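Local coordinates for protein acetyltransferase, GNAT family (Bacillus anthracis str. Sterne, PDB 3FBU) that binds coenzyme A and, as a member of the GNAT family, probably transfers an acetyl group from acetyl-CoA to an amine whose identity is not known, at residues Lys16-Val21 and Phe39-Thr44; Gly71-His76 and Gln105-Tyr110; Phe75-Tyr78 and Thr83-Ile86; Lys148-Gly153 and Trp157-Tyr162. One frame throughout, in Å; residues are numbered along the deposited sequence.

Interaction 1 (Lys16-Val21 and Phe39-Thr44); sequences KDWEAV and FTEEDT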
loop_
_atom_site.group_PDB
_atom_site.type_symbol
_atom_site.label_atom_id
_atom_site.label_comp_id
_atom_site.label_asym_id
_atom_site.label_seq_id
_atom_site.Cartn_x
_atom_site.Cartn_y
_atom_site.Cartn_z
ATOM N N LYS A 16 7.395 -7.263 -29.830
ATOM C CA LYS A 16 6.527 -8.251 -29.230
ATOM C C LYS A 16 6.359 -8.095 -27.720
ATOM O O LYS A 16 5.533 -8.721 -27.155
ATOM C CB LYS A 16 6.912 -9.669 -29.577
ATOM C CG LYS A 16 8.175 -10.122 -29.178
ATOM C CD LYS A 16 8.277 -11.558 -29.679
ATOM C CE LYS A 16 9.690 -11.940 -29.906
ATOM N NZ LYS A 16 10.011 -13.338 -29.729
ATOM N N ASP A 17 7.136 -7.221 -27.090
ATOM C CA ASP A 17 6.878 -6.910 -25.694
ATOM C C ASP A 17 5.547 -6.205 -25.434
ATOM O O ASP A 17 5.133 -6.156 -24.332
ATOM C CB ASP A 17 7.988 -6.025 -25.131
ATOM C CG ASP A 17 9.340 -6.691 -25.105
ATOM O OD1 ASP A 17 9.427 -7.871 -24.858
ATOM O OD2 ASP A 17 10.298 -6.008 -25.333
ATOM N N TRP A 18 4.905 -5.620 -26.442
ATOM C CA TRP A 18 3.754 -4.741 -26.205
ATOM C C TRP A 18 2.606 -5.397 -25.427
ATOM O O TRP A 18 1.990 -4.763 -24.577
ATOM C CB TRP A 18 3.275 -4.069 -27.500
ATOM C CG TRP A 18 2.397 -4.868 -28.384
ATOM C CD1 TRP A 18 2.776 -5.561 -29.499
ATOM C CD2 TRP A 18 0.981 -4.982 -28.299
ATOM N NE1 TRP A 18 1.691 -6.139 -30.086
ATOM C CE2 TRP A 18 0.569 -5.804 -29.369
ATOM C CE3 TRP A 18 0.014 -4.506 -27.394
ATOM C CZ2 TRP A 18 -0.764 -6.159 -29.563
ATOM C CZ3 TRP A 18 -1.306 -4.860 -27.588
ATOM C CH2 TRP A 18 -1.686 -5.675 -28.668
ATOM N N GLU A 19 2.332 -6.669 -25.696
ATOM C CA GLU A 19 1.219 -7.347 -25.011
ATOM C C GLU A 19 1.431 -7.455 -23.501
ATOM O O GLU A 19 0.501 -7.215 -22.737
ATOM C CB GLU A 19 0.911 -8.717 -25.644
ATOM C CG GLU A 19 0.068 -8.588 -26.933
ATOM C CD GLU A 19 -0.462 -9.909 -27.479
ATOM O OE1 GLU A 19 -0.279 -10.959 -26.823
ATOM O OE2 GLU A 19 -1.058 -9.891 -28.586
ATOM N N ALA A 20 2.646 -7.782 -23.087
ATOM C CA ALA A 20 3.006 -7.861 -21.659
ATOM C C ALA A 20 2.969 -6.468 -21.014
ATOM O O ALA A 20 2.575 -6.306 -19.849
ATOM C CB ALA A 20 4.397 -8.489 -21.511
ATOM N N VAL A 21 3.377 -5.457 -21.761
ATOM C CA VAL A 21 3.274 -4.085 -21.247
ATOM C C VAL A 21 1.810 -3.682 -21.091
ATOM O O VAL A 21 1.420 -3.098 -20.067
ATOM C CB VAL A 21 4.032 -3.104 -22.148
ATOM C CG1 VAL A 21 3.738 -1.605 -21.760
ATOM C CG2 VAL A 21 5.515 -3.405 -22.063
ATOM N N PHE A 39 -3.866 3.358 -21.201
ATOM C CA PHE A 39 -3.548 3.177 -22.617
ATOM C C PHE A 39 -4.567 2.252 -23.290
ATOM O O PHE A 39 -4.980 1.252 -22.715
ATOM C CB PHE A 39 -2.192 2.488 -22.789
ATOM C CG PHE A 39 -0.992 3.375 -22.597
ATOM C CD1 PHE A 39 -1.071 4.609 -21.961
ATOM C CD2 PHE A 39 0.254 2.929 -23.035
ATOM C CE1 PHE A 39 0.091 5.391 -21.783
ATOM C CE2 PHE A 39 1.399 3.679 -22.853
ATOM C CZ PHE A 39 1.322 4.926 -22.246
ATOM N N THR A 40 -4.929 2.582 -24.518
ATOM C CA THR A 40 -5.578 1.631 -25.429
ATOM C C THR A 40 -4.495 0.703 -25.988
ATOM O O THR A 40 -3.307 0.966 -25.815
ATOM C CB THR A 40 -6.236 2.373 -26.603
ATOM O OG1 THR A 40 -5.218 2.996 -27.397
ATOM C CG2 THR A 40 -7.219 3.431 -26.079
ATOM N N GLU A 41 -4.892 -0.370 -26.662
ATOM C CA GLU A 41 -3.935 -1.256 -27.315
ATOM C C GLU A 41 -3.064 -0.494 -28.308
ATOM O O GLU A 41 -1.846 -0.715 -28.343
ATOM C CB GLU A 41 -4.627 -2.433 -28.030
ATOM C CG GLU A 41 -5.107 -3.507 -27.087
ATOM C CD GLU A 41 -5.620 -4.751 -27.809
ATOM O OE1 GLU A 41 -5.597 -4.784 -29.061
ATOM O OE2 GLU A 41 -6.027 -5.692 -27.101
ATOM N N GLU A 42 -3.670 0.397 -29.109
ATOM C CA GLU A 42 -2.888 1.234 -30.030
ATOM C C GLU A 42 -1.886 2.130 -29.276
ATOM O O GLU A 42 -0.781 2.339 -29.759
ATOM C CB GLU A 42 -3.769 2.110 -30.937
ATOM C CG GLU A 42 -2.929 3.053 -31.843
ATOM C CD GLU A 42 -3.604 3.463 -33.163
ATOM O OE1 GLU A 42 -4.430 2.681 -33.693
ATOM O OE2 GLU A 42 -3.283 4.568 -33.680
ATOM N N ASP A 43 -2.284 2.656 -28.118
ATOM C CA ASP A 43 -1.399 3.499 -27.290
ATOM C C ASP A 43 -0.184 2.706 -26.856
ATOM O O ASP A 43 0.949 3.175 -26.969
ATOM C CB ASP A 43 -2.110 3.994 -26.029
ATOM C CG ASP A 43 -3.151 5.076 -26.304
ATOM O OD1 ASP A 43 -3.018 5.785 -27.327
ATOM O OD2 ASP A 43 -4.069 5.238 -25.449
ATOM N N THR A 44 -0.412 1.494 -26.346
ATOM C CA THR A 44 0.712 0.652 -25.932
ATOM C C THR A 44 1.633 0.296 -27.095
ATOM O O THR A 44 2.852 0.379 -26.956
ATOM C CB THR A 44 0.268 -0.589 -25.191
ATOM O OG1 THR A 44 -0.589 -0.204 -24.095
ATOM C CG2 THR A 44 1.522 -1.372 -24.647
#

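Interaction 2 (Gly71-His76 and Gln105-Tyr110); sequences GHIVFH and QATLKY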
loop_
_atom_site.group_PDB
_atom_site.type_symbol
_atom_site.label_atom_id
_atom_site.label_comp_id
_atom_site.label_asym_id
_atom_site.label_seq_id
_atom_site.Cartn_x
_atom_site.Cartn_y
_atom_site.Cartn_z
ATOM N N GLY A 71 7.647 -5.089 -15.866
ATOM C CA GLY A 71 7.470 -3.639 -15.836
ATOM C C GLY A 71 8.482 -2.951 -16.716
ATOM O O GLY A 71 9.169 -3.584 -17.516
ATOM N N HIS A 72 8.529 -1.630 -16.615
ATOM C CA HIS A 72 9.566 -0.881 -17.289
ATOM C C HIS A 72 10.122 0.266 -16.429
ATOM O O HIS A 72 9.466 0.789 -15.508
ATOM C CB HIS A 72 9.101 -0.402 -18.684
ATOM C CG HIS A 72 8.061 0.685 -18.672
ATOM N ND1 HIS A 72 6.709 0.419 -18.773
ATOM C CD2 HIS A 72 8.174 2.041 -18.610
ATOM C CE1 HIS A 72 6.033 1.554 -18.749
ATOM N NE2 HIS A 72 6.891 2.555 -18.644
ATOM N N ILE A 73 11.376 0.580 -16.719
ATOM C CA ILE A 73 12.072 1.725 -16.148
ATOM C C ILE A 73 12.051 2.875 -17.152
ATOM O O ILE A 73 12.339 2.693 -18.359
ATOM C CB ILE A 73 13.546 1.353 -15.798
ATOM C CG1 ILE A 73 13.606 0.438 -14.555
ATOM C CG2 ILE A 73 14.404 2.619 -15.633
ATOM C CD1 ILE A 73 13.244 1.093 -13.213
ATOM N N VAL A 74 11.711 4.050 -16.630
ATOM C CA VAL A 74 11.792 5.303 -17.353
ATOM C C VAL A 74 13.175 5.891 -17.057
ATOM O O VAL A 74 13.550 6.025 -15.900
ATOM C CB VAL A 74 10.681 6.266 -16.913
ATOM C CG1 VAL A 74 10.665 7.506 -17.773
ATOM C CG2 VAL A 74 9.288 5.583 -16.954
ATOM N N PHE A 75 13.938 6.206 -18.102
ATOM C CA PHE A 75 15.285 6.794 -17.904
ATOM C C PHE A 75 15.693 7.634 -19.121
ATOM O O PHE A 75 15.903 7.098 -20.193
ATOM C CB PHE A 75 16.297 5.695 -17.595
ATOM C CG PHE A 75 17.598 6.193 -17.027
ATOM C CD1 PHE A 75 17.634 6.929 -15.856
ATOM C CD2 PHE A 75 18.784 5.914 -17.670
ATOM C CE1 PHE A 75 18.830 7.355 -15.315
ATOM C CE2 PHE A 75 19.995 6.346 -17.121
ATOM C CZ PHE A 75 19.997 7.078 -15.954
ATOM N N HIS A 76 15.783 8.953 -18.940
ATOM C CA HIS A 76 16.052 9.875 -20.046
ATOM C C HIS A 76 16.662 11.190 -19.583
ATOM O O HIS A 76 16.551 11.572 -18.427
ATOM C CB HIS A 76 14.774 10.171 -20.854
ATOM C CG HIS A 76 13.642 10.748 -20.061
ATOM N ND1 HIS A 76 13.559 12.080 -19.718
ATOM C CD2 HIS A 76 12.540 10.156 -19.537
ATOM C CE1 HIS A 76 12.443 12.290 -19.040
ATOM N NE2 HIS A 76 11.816 11.135 -18.902
ATOM N N GLN A 105 17.793 0.718 -8.731
ATOM C CA GLN A 105 19.162 0.749 -8.166
ATOM C C GLN A 105 20.204 0.455 -9.250
ATOM O O GLN A 105 21.207 1.164 -9.395
ATOM C CB GLN A 105 19.298 -0.234 -6.977
ATOM C CG GLN A 105 20.639 -0.191 -6.208
ATOM C CD GLN A 105 20.635 -1.066 -4.945
ATOM O OE1 GLN A 105 19.600 -1.654 -4.564
ATOM N NE2 GLN A 105 21.802 -1.160 -4.281
ATOM N N ALA A 106 19.944 -0.595 -10.015
ATOM C CA ALA A 106 20.797 -1.005 -11.123
ATOM C C ALA A 106 20.918 0.067 -12.203
ATOM O O ALA A 106 21.987 0.261 -12.766
ATOM C CB ALA A 106 20.262 -2.312 -11.729
ATOM N N THR A 107 19.824 0.767 -12.490
ATOM C CA THR A 107 19.837 1.863 -13.448
ATOM C C THR A 107 20.688 3.037 -12.968
ATOM O O THR A 107 21.484 3.554 -13.731
ATOM C CB THR A 107 18.388 2.310 -13.776
ATOM O OG1 THR A 107 17.624 1.170 -14.213
ATOM C CG2 THR A 107 18.366 3.418 -14.867
ATOM N N LEU A 108 20.547 3.439 -11.700
ATOM C CA LEU A 108 21.386 4.502 -11.132
ATOM C C LEU A 108 22.857 4.155 -11.288
ATOM O O LEU A 108 23.648 4.975 -11.693
ATOM C CB LEU A 108 21.059 4.739 -9.643
ATOM C CG LEU A 108 19.675 5.227 -9.253
ATOM C CD1 LEU A 108 19.523 5.320 -7.722
ATOM C CD2 LEU A 108 19.296 6.546 -9.906
ATOM N N LYS A 109 23.206 2.921 -10.947
ATOM C CA LYS A 109 24.585 2.449 -11.023
ATOM C C LYS A 109 25.147 2.553 -12.437
ATOM O O LYS A 109 26.254 3.057 -12.657
ATOM C CB LYS A 109 24.647 0.986 -10.551
ATOM C CG LYS A 109 24.342 0.776 -9.081
ATOM C CD LYS A 109 24.392 -0.746 -8.642
ATOM C CE LYS A 109 24.109 -1.000 -7.141
ATOM N NZ LYS A 109 24.134 -2.465 -6.724
ATOM N N TYR A 110 24.361 2.096 -13.399
ATOM C CA TYR A 110 24.679 2.238 -14.821
ATOM C C TYR A 110 24.831 3.698 -15.220
ATOM O O TYR A 110 25.809 4.062 -15.863
ATOM C CB TYR A 110 23.610 1.577 -15.657
ATOM C CG TYR A 110 23.869 1.563 -17.152
ATOM C CD1 TYR A 110 24.683 0.592 -17.725
ATOM C CD2 TYR A 110 23.266 2.485 -17.985
ATOM C CE1 TYR A 110 24.911 0.567 -19.100
ATOM C CE2 TYR A 110 23.484 2.463 -19.368
ATOM C CZ TYR A 110 24.306 1.505 -19.904
ATOM O OH TYR A 110 24.509 1.479 -21.255
#

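Interaction 3 (Phe75-Tyr78 and Thr83-Ile86); sequences FHKY and TYEI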
loop_
_atom_site.group_PDB
_atom_site.type_symbol
_atom_site.label_atom_id
_atom_site.label_comp_id
_atom_site.label_asym_id
_atom_site.label_seq_id
_atom_site.Cartn_x
_atom_site.Cartn_y
_atom_site.Cartn_z
ATOM N N PHE A 75 13.938 6.206 -18.102
ATOM C CA PHE A 75 15.285 6.794 -17.904
ATOM C C PHE A 75 15.693 7.634 -19.121
ATOM O O PHE A 75 15.903 7.098 -20.193
ATOM C CB PHE A 75 16.297 5.695 -17.595
ATOM C CG PHE A 75 17.598 6.193 -17.027
ATOM C CD1 PHE A 75 17.634 6.929 -15.856
ATOM C CD2 PHE A 75 18.784 5.914 -17.670
ATOM C CE1 PHE A 75 18.830 7.355 -15.315
ATOM C CE2 PHE A 75 19.995 6.346 -17.121
ATOM C CZ PHE A 75 19.997 7.078 -15.954
ATOM N N HIS A 76 15.783 8.953 -18.940
ATOM C CA HIS A 76 16.052 9.875 -20.046
ATOM C C HIS A 76 16.662 11.190 -19.583
ATOM O O HIS A 76 16.551 11.572 -18.427
ATOM C CB HIS A 76 14.774 10.171 -20.854
ATOM C CG HIS A 76 13.642 10.748 -20.061
ATOM N ND1 HIS A 76 13.559 12.080 -19.718
ATOM C CD2 HIS A 76 12.540 10.156 -19.537
ATOM C CE1 HIS A 76 12.443 12.290 -19.040
ATOM N NE2 HIS A 76 11.816 11.135 -18.902
ATOM N N LYS A 77 17.278 11.891 -20.523
ATOM C CA LYS A 77 17.809 13.228 -20.263
ATOM C C LYS A 77 16.763 14.173 -19.679
ATOM O O LYS A 77 15.603 14.173 -20.096
ATOM C CB LYS A 77 18.396 13.825 -21.558
ATOM C CG LYS A 77 19.535 13.009 -22.111
ATOM C CD LYS A 77 20.148 13.649 -23.376
ATOM C CE LYS A 77 21.260 12.762 -23.938
ATOM N NZ LYS A 77 22.269 12.267 -22.904
ATOM N N TYR A 78 17.200 14.958 -18.689
ATOM C CA TYR A 78 16.367 15.900 -17.964
ATOM C C TYR A 78 16.916 17.308 -18.073
ATOM O O TYR A 78 16.191 18.198 -18.434
ATOM C CB TYR A 78 16.258 15.483 -16.509
ATOM C CG TYR A 78 15.428 16.401 -15.668
ATOM C CD1 TYR A 78 14.048 16.361 -15.744
ATOM C CD2 TYR A 78 16.013 17.302 -14.807
ATOM C CE1 TYR A 78 13.270 17.184 -14.979
ATOM C CE2 TYR A 78 15.240 18.161 -14.046
ATOM C CZ TYR A 78 13.872 18.079 -14.131
ATOM O OH TYR A 78 13.086 18.908 -13.376
ATOM N N THR A 83 22.276 15.360 -16.371
ATOM C CA THR A 83 21.245 15.107 -15.371
ATOM C C THR A 83 20.082 14.398 -16.056
ATOM O O THR A 83 19.548 14.901 -17.045
ATOM C CB THR A 83 20.770 16.408 -14.709
ATOM O OG1 THR A 83 21.889 17.070 -14.094
ATOM C CG2 THR A 83 19.719 16.115 -13.611
ATOM N N TYR A 84 19.714 13.236 -15.518
ATOM C CA TYR A 84 18.655 12.388 -16.060
ATOM C C TYR A 84 17.509 12.315 -15.056
ATOM O O TYR A 84 17.678 12.608 -13.864
ATOM C CB TYR A 84 19.170 10.962 -16.295
ATOM C CG TYR A 84 19.746 10.739 -17.659
ATOM C CD1 TYR A 84 19.368 9.619 -18.422
ATOM C CD2 TYR A 84 20.648 11.644 -18.195
ATOM C CE1 TYR A 84 19.876 9.432 -19.688
ATOM C CE2 TYR A 84 21.175 11.441 -19.465
ATOM C CZ TYR A 84 20.781 10.336 -20.191
ATOM O OH TYR A 84 21.305 10.131 -21.466
ATOM N N GLU A 85 16.355 11.891 -15.560
ATOM C CA GLU A 85 15.190 11.602 -14.757
ATOM C C GLU A 85 14.884 10.099 -14.853
ATOM O O GLU A 85 15.023 9.471 -15.944
ATOM C CB GLU A 85 13.997 12.417 -15.249
ATOM C CG GLU A 85 12.686 12.058 -14.584
ATOM C CD GLU A 85 11.497 12.909 -15.007
ATOM O OE1 GLU A 85 11.603 13.709 -15.985
ATOM O OE2 GLU A 85 10.448 12.757 -14.340
ATOM N N ILE A 86 14.491 9.524 -13.721
ATOM C CA ILE A 86 14.164 8.092 -13.599
ATOM C C ILE A 86 12.728 7.947 -13.072
ATOM O O ILE A 86 12.235 8.782 -12.306
ATOM C CB ILE A 86 15.200 7.340 -12.681
ATOM C CG1 ILE A 86 15.094 5.787 -12.775
ATOM C CG2 ILE A 86 15.083 7.829 -11.220
ATOM C CD1 ILE A 86 16.305 5.041 -12.119
#

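Interaction 4 (Lys148-Gly153 and Trp157-Tyr162); sequences KCIPHG and WDEYYY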
loop_
_atom_site.group_PDB
_atom_site.type_symbol
_atom_site.label_atom_id
_atom_site.label_comp_id
_atom_site.label_asym_id
_atom_site.label_seq_id
_atom_site.Cartn_x
_atom_site.Cartn_y
_atom_site.Cartn_z
ATOM N N LYS A 148 0.559 22.251 -5.640
ATOM C CA LYS A 148 -0.381 22.562 -6.735
ATOM C C LYS A 148 0.295 23.012 -8.003
ATOM O O LYS A 148 -0.076 24.036 -8.583
ATOM C CB LYS A 148 -1.396 23.630 -6.300
ATOM C CG LYS A 148 -2.238 23.234 -5.136
ATOM C CD LYS A 148 -3.601 23.947 -5.154
ATOM C CE LYS A 148 -4.420 23.572 -3.923
ATOM N NZ LYS A 148 -5.464 24.626 -3.606
ATOM N N CYS A 149 1.283 22.252 -8.439
ATOM C CA CYS A 149 2.110 22.669 -9.538
ATOM C C CYS A 149 1.783 21.956 -10.837
ATOM O O CYS A 149 2.157 22.431 -11.892
ATOM C CB CYS A 149 3.583 22.448 -9.192
ATOM S SG CYS A 149 4.046 20.752 -8.824
ATOM N N ILE A 150 1.107 20.807 -10.755
ATOM C CA ILE A 150 0.898 19.947 -11.920
ATOM C C ILE A 150 -0.561 19.992 -12.373
ATOM O O ILE A 150 -1.451 19.690 -11.570
ATOM C CB ILE A 150 1.256 18.471 -11.597
ATOM C CG1 ILE A 150 2.755 18.322 -11.430
ATOM C CG2 ILE A 150 0.800 17.527 -12.721
ATOM C CD1 ILE A 150 3.179 16.936 -11.322
ATOM N N PRO A 151 -0.805 20.352 -13.653
ATOM C CA PRO A 151 -2.177 20.367 -14.141
ATOM C C PRO A 151 -2.522 18.955 -14.639
ATOM O O PRO A 151 -1.811 18.371 -15.489
ATOM C CB PRO A 151 -2.143 21.387 -15.266
ATOM C CG PRO A 151 -0.708 21.323 -15.787
ATOM C CD PRO A 151 0.146 20.690 -14.723
ATOM N N HIS A 152 -3.558 18.398 -14.036
ATOM C CA HIS A 152 -4.049 17.062 -14.344
ATOM C C HIS A 152 -5.548 17.253 -14.555
ATOM O O HIS A 152 -6.292 17.437 -13.601
ATOM C CB HIS A 152 -3.709 16.109 -13.182
ATOM C CG HIS A 152 -4.641 14.946 -13.039
ATOM N ND1 HIS A 152 -4.539 13.807 -13.812
ATOM C CD2 HIS A 152 -5.685 14.740 -12.198
ATOM C CE1 HIS A 152 -5.491 12.957 -13.464
ATOM N NE2 HIS A 152 -6.197 13.496 -12.484
ATOM N N GLY A 153 -5.961 17.235 -15.823
ATOM C CA GLY A 153 -7.260 17.707 -16.229
ATOM C C GLY A 153 -7.283 19.197 -15.923
ATOM O O GLY A 153 -6.319 19.951 -16.223
ATOM N N TRP A 157 -2.101 19.002 -8.927
ATOM C CA TRP A 157 -1.490 18.076 -7.987
ATOM C C TRP A 157 -0.184 18.625 -7.430
ATOM O O TRP A 157 0.452 19.470 -8.072
ATOM C CB TRP A 157 -1.194 16.760 -8.675
ATOM C CG TRP A 157 -2.393 15.897 -8.915
ATOM C CD1 TRP A 157 -3.678 16.104 -8.467
ATOM C CD2 TRP A 157 -2.407 14.656 -9.620
ATOM N NE1 TRP A 157 -4.491 15.072 -8.885
ATOM C CE2 TRP A 157 -3.736 14.172 -9.593
ATOM C CE3 TRP A 157 -1.436 13.925 -10.306
ATOM C CZ2 TRP A 157 -4.110 12.973 -10.211
ATOM C CZ3 TRP A 157 -1.805 12.733 -10.920
ATOM C CH2 TRP A 157 -3.134 12.270 -10.868
ATOM N N ASP A 158 0.173 18.125 -6.250
ATOM C CA ASP A 158 1.439 18.414 -5.580
ATOM C C ASP A 158 2.492 17.480 -6.180
ATOM O O ASP A 158 2.168 16.511 -6.830
ATOM C CB ASP A 158 1.368 18.154 -4.055
ATOM C CG ASP A 158 0.433 19.098 -3.288
ATOM O OD1 ASP A 158 -0.052 20.122 -3.834
ATOM O OD2 ASP A 158 0.182 18.796 -2.096
ATOM N N GLU A 159 3.770 17.773 -5.951
ATOM C CA GLU A 159 4.828 16.905 -6.421
ATOM C C GLU A 159 5.938 16.888 -5.390
ATOM O O GLU A 159 6.352 17.953 -4.936
ATOM C CB GLU A 159 5.342 17.454 -7.749
ATOM C CG GLU A 159 6.373 16.695 -8.443
ATOM C CD GLU A 159 6.740 17.353 -9.777
ATOM O OE1 GLU A 159 6.178 18.431 -10.092
ATOM O OE2 GLU A 159 7.543 16.776 -10.520
ATOM N N TYR A 160 6.432 15.699 -5.051
ATOM C CA TYR A 160 7.735 15.573 -4.380
ATOM C C TYR A 160 8.812 15.448 -5.423
ATOM O O TYR A 160 8.616 14.788 -6.439
ATOM C CB TYR A 160 7.805 14.305 -3.545
ATOM C CG TYR A 160 7.063 14.284 -2.226
ATOM C CD1 TYR A 160 6.883 15.418 -1.462
ATOM C CD2 TYR A 160 6.615 13.070 -1.713
ATOM C CE1 TYR A 160 6.223 15.361 -0.234
ATOM C CE2 TYR A 160 5.993 13.000 -0.496
ATOM C CZ TYR A 160 5.784 14.140 0.235
ATOM O OH TYR A 160 5.152 14.042 1.453
ATOM N N TYR A 161 9.969 16.041 -5.143
ATOM C CA TYR A 161 11.113 15.980 -6.012
ATOM C C TYR A 161 12.290 15.371 -5.238
ATOM O O TYR A 161 12.685 15.881 -4.183
ATOM C CB TYR A 161 11.443 17.399 -6.410
ATOM C CG TYR A 161 12.436 17.593 -7.489
ATOM C CD1 TYR A 161 12.051 18.037 -8.751
ATOM C CD2 TYR A 161 13.813 17.396 -7.241
ATOM C CE1 TYR A 161 13.005 18.282 -9.724
ATOM C CE2 TYR A 161 14.745 17.626 -8.205
ATOM C CZ TYR A 161 14.335 18.076 -9.445
ATOM O OH TYR A 161 15.324 18.298 -10.385
ATOM N N TYR A 162 12.803 14.287 -5.774
ATOM C CA TYR A 162 13.941 13.564 -5.214
ATOM C C TYR A 162 15.141 13.633 -6.134
ATOM O O TYR A 162 14.996 13.751 -7.361
ATOM C CB TYR A 162 13.561 12.092 -5.009
ATOM C CG TYR A 162 12.751 11.813 -3.781
ATOM C CD1 TYR A 162 11.404 12.138 -3.735
ATOM C CD2 TYR A 162 13.332 11.259 -2.632
ATOM C CE1 TYR A 162 10.664 11.884 -2.623
ATOM C CE2 TYR A 162 12.574 11.008 -1.510
ATOM C CZ TYR A 162 11.240 11.331 -1.515
ATOM O OH TYR A 162 10.422 11.114 -0.428
#

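Interaction 1 (Lys16-Val21 and Phe39-Thr44)
Thr-44 meets helix 18-25 with its methyl group: CG2 lies 3.6 Å from Val-21 CG1 and 3.4 Å from the backbone oxygen Trp-18 O. The first torsion of Thr-44 (chi1 -53°) turns CG2 away from its own backbone N, while OG1 stays beside that N and bonds to His-22 ND1 and Thr-25 OG1 on the facing helix. One short side chain thus splits its work, carbon against Val-21 and oxygen to polar partners. Val-21 answers with CG1, the branch opposite its backbone N, and the two side chains meet at a slant.

Further out, the indole of Trp-18 and the chain of Glu-41 cross more loosely. Trp-18 CH2 is 4.0 Å from Glu-41 OE1, and the aliphatic part of Glu-41 runs past CZ3, with ring and carboxylate planes 64° apart. Thr-44 CG2 lies at the edge of the indole, near its plane. Arg-45 makes a cation-pi contact with the Trp-18 ring.

Helix 41-50 opens with a capping box: Asp-43 N bonds to Thr-40 OG1 at 3.0 Å, and Thr-40 N returns a straighter bond to Asp-43 OD2 (170°), meeting the carboxylate from above its plane.

The contact joins the first turns of helices 18-25 and 41-50, and Val-21 also rests on Leu-69 of strand 68-79.

Interaction 2 (Gly71-His76 and Gln105-Tyr110)
Thr-107 OG1 hydrogen-bonds to the carbonyl oxygen of Ala-103, one turn back in helix 99-114, and Ile-73 CG2 packs 3.8 Å from the same OG1. The hydroxyl thus bonds within its own helix, and the methyl faces the sheet. CG2 stands over the Phe-75 ring, 3.6 Å from the centroid and only 12° off the ring normal, a CH-pi contact in which the methyl is somewhat nearer Phe-75 CG (3.6 Å) than CZ (4.2 Å). Two torsions bring this about: CG2 is opposite the backbone N of Thr-107 (chi1 -54°), and the Phe-75 ring likewise swings opposite its own N (chi1 -165°), lying broadside to the helix.

Ile-73 and Phe-75 alternate with Val-74 along strand 68-79, so both point to the face of the central sheet that helix 99-114 covers. Ile-86 of strand 83-90 touches Phe-75 and Thr-107 as well, and Ile-120 of strand 119-124 also touches Phe-75.

No hydrogen bond crosses between the two segments. The contact is buried and held by dispersion and CH-pi attraction, with its one polar side-chain atom already satisfied within the helix.

Interaction 3 (Phe75-Tyr78 and Thr83-Ile86)
A beta hairpin, strand 68-79 returning as strand 83-90, brings the residues together near its turn. His-76 and Glu-85 form the antiparallel hydrogen-bonded pair: Glu-85 N reaches His-76 O at 2.9 Å, and His-76 N gives a bond of 3.1 Å to Glu-85 O. Tyr-78 N adds another to Thr-83 O. Phe-75 with Ile-86 and Lys-77 with Tyr-84 are the flanking non-hydrogen-bonded pairs.

The Tyr-84 side chain folds back across the neighbouring strand, its ring lying over the peptide between His-76 and Lys-77, with Lys-77 N above the ring centre. Lys-77 runs alongside it and bends at its last torsion (chi4 -48°), which lets NZ donate to Tyr-84 OH at 2.7 Å. Tyr-84 CD1 also stands over the middle of the Phe-75 ring, an oblique pair with planes 45° apart.

These two strands are neighbours in the central mixed sheet of the GNAT fold, with 58-63 beside strand 68-79 and 119-124 beside strand 83-90, and helix 99-114 packs on the face that carries Phe-75 and Ile-86.

On the opposite face, His-76 and Glu-85 run side by side. His-76 ND1 bonds to Lys-77 O (2.9 Å), its acceptor almost in the imidazole plane; this fixes the ring's rotation and places CE1 3.5 Å from Glu-85 OE1.

Interaction 4 (Lys148-Gly153 and Trp157-Tyr162)
A classic beta bulge marks this hairpin, where strand 141-152 pairs with strand 155-165: Cys-149 and Ile-150 both face Trp-157. Trp-157 O is gripped twice, by Cys-149 N at 2.9 Å and by Ile-150 N at 3.1 Å. The Ile-150 bond lies in the carbonyl plane, whereas the one from Cys-149 is tilted 30° from it and is the more bent. Trp-157 N closes the pair by donating to Ile-150 O at 2.8 Å.

Just before the bulge, Lys-148 N bonds to Asp-158 OD1 (2.9 Å), approaching on the anti side of the carboxylate and somewhat out of its plane. This side-chain acceptor takes up an amide at the corner where the chain turns.

Beyond the bulge, the imidazole of His-152 stacks face to face on the six-membered ring of Trp-157, with planes at 26°; the rings are modelled too close together, so their exact spacing is doubtful. His-152 CG points away from its own N (chi1 153°), which carries the ring over the indole, and His-152 CB also sits above that six-membered ring.

Glu-159 stretches out beside the bulge, its OE1 3.4 Å from Cys-149 SG and near Ile-150 CD1. Gln-125, from the loop after strand 119-124, touches Ile-150 and Trp-157.

The doubled donor on one carbonyl is typical of a classic bulge in an antiparallel hairpin, here formed by the last two strands of the chain at one edge of the sheet.

Along the chain, interaction 1 closes before the others begin. Interactions 2 and 3 then start from the same strand, 68-79, and share Phe-75 and His-76; their centres are 9 Å apart, and Ile-86 touches Thr-107 and Leu-108. Together they tie hairpin 68-79/83-90 to helix 99-114. Interaction 4 comes last, at the sheet's far hairpin, 18 Å between centres from interaction 3, yet the two touch where Tyr-78 packs on Tyr-161. Interaction 1, a helix pair, lies about 27 Å between centres from interaction 4. Each contact has a side chain about 7 to 11 Å from coenzyme A, near the cofactor but not touching it at that distance.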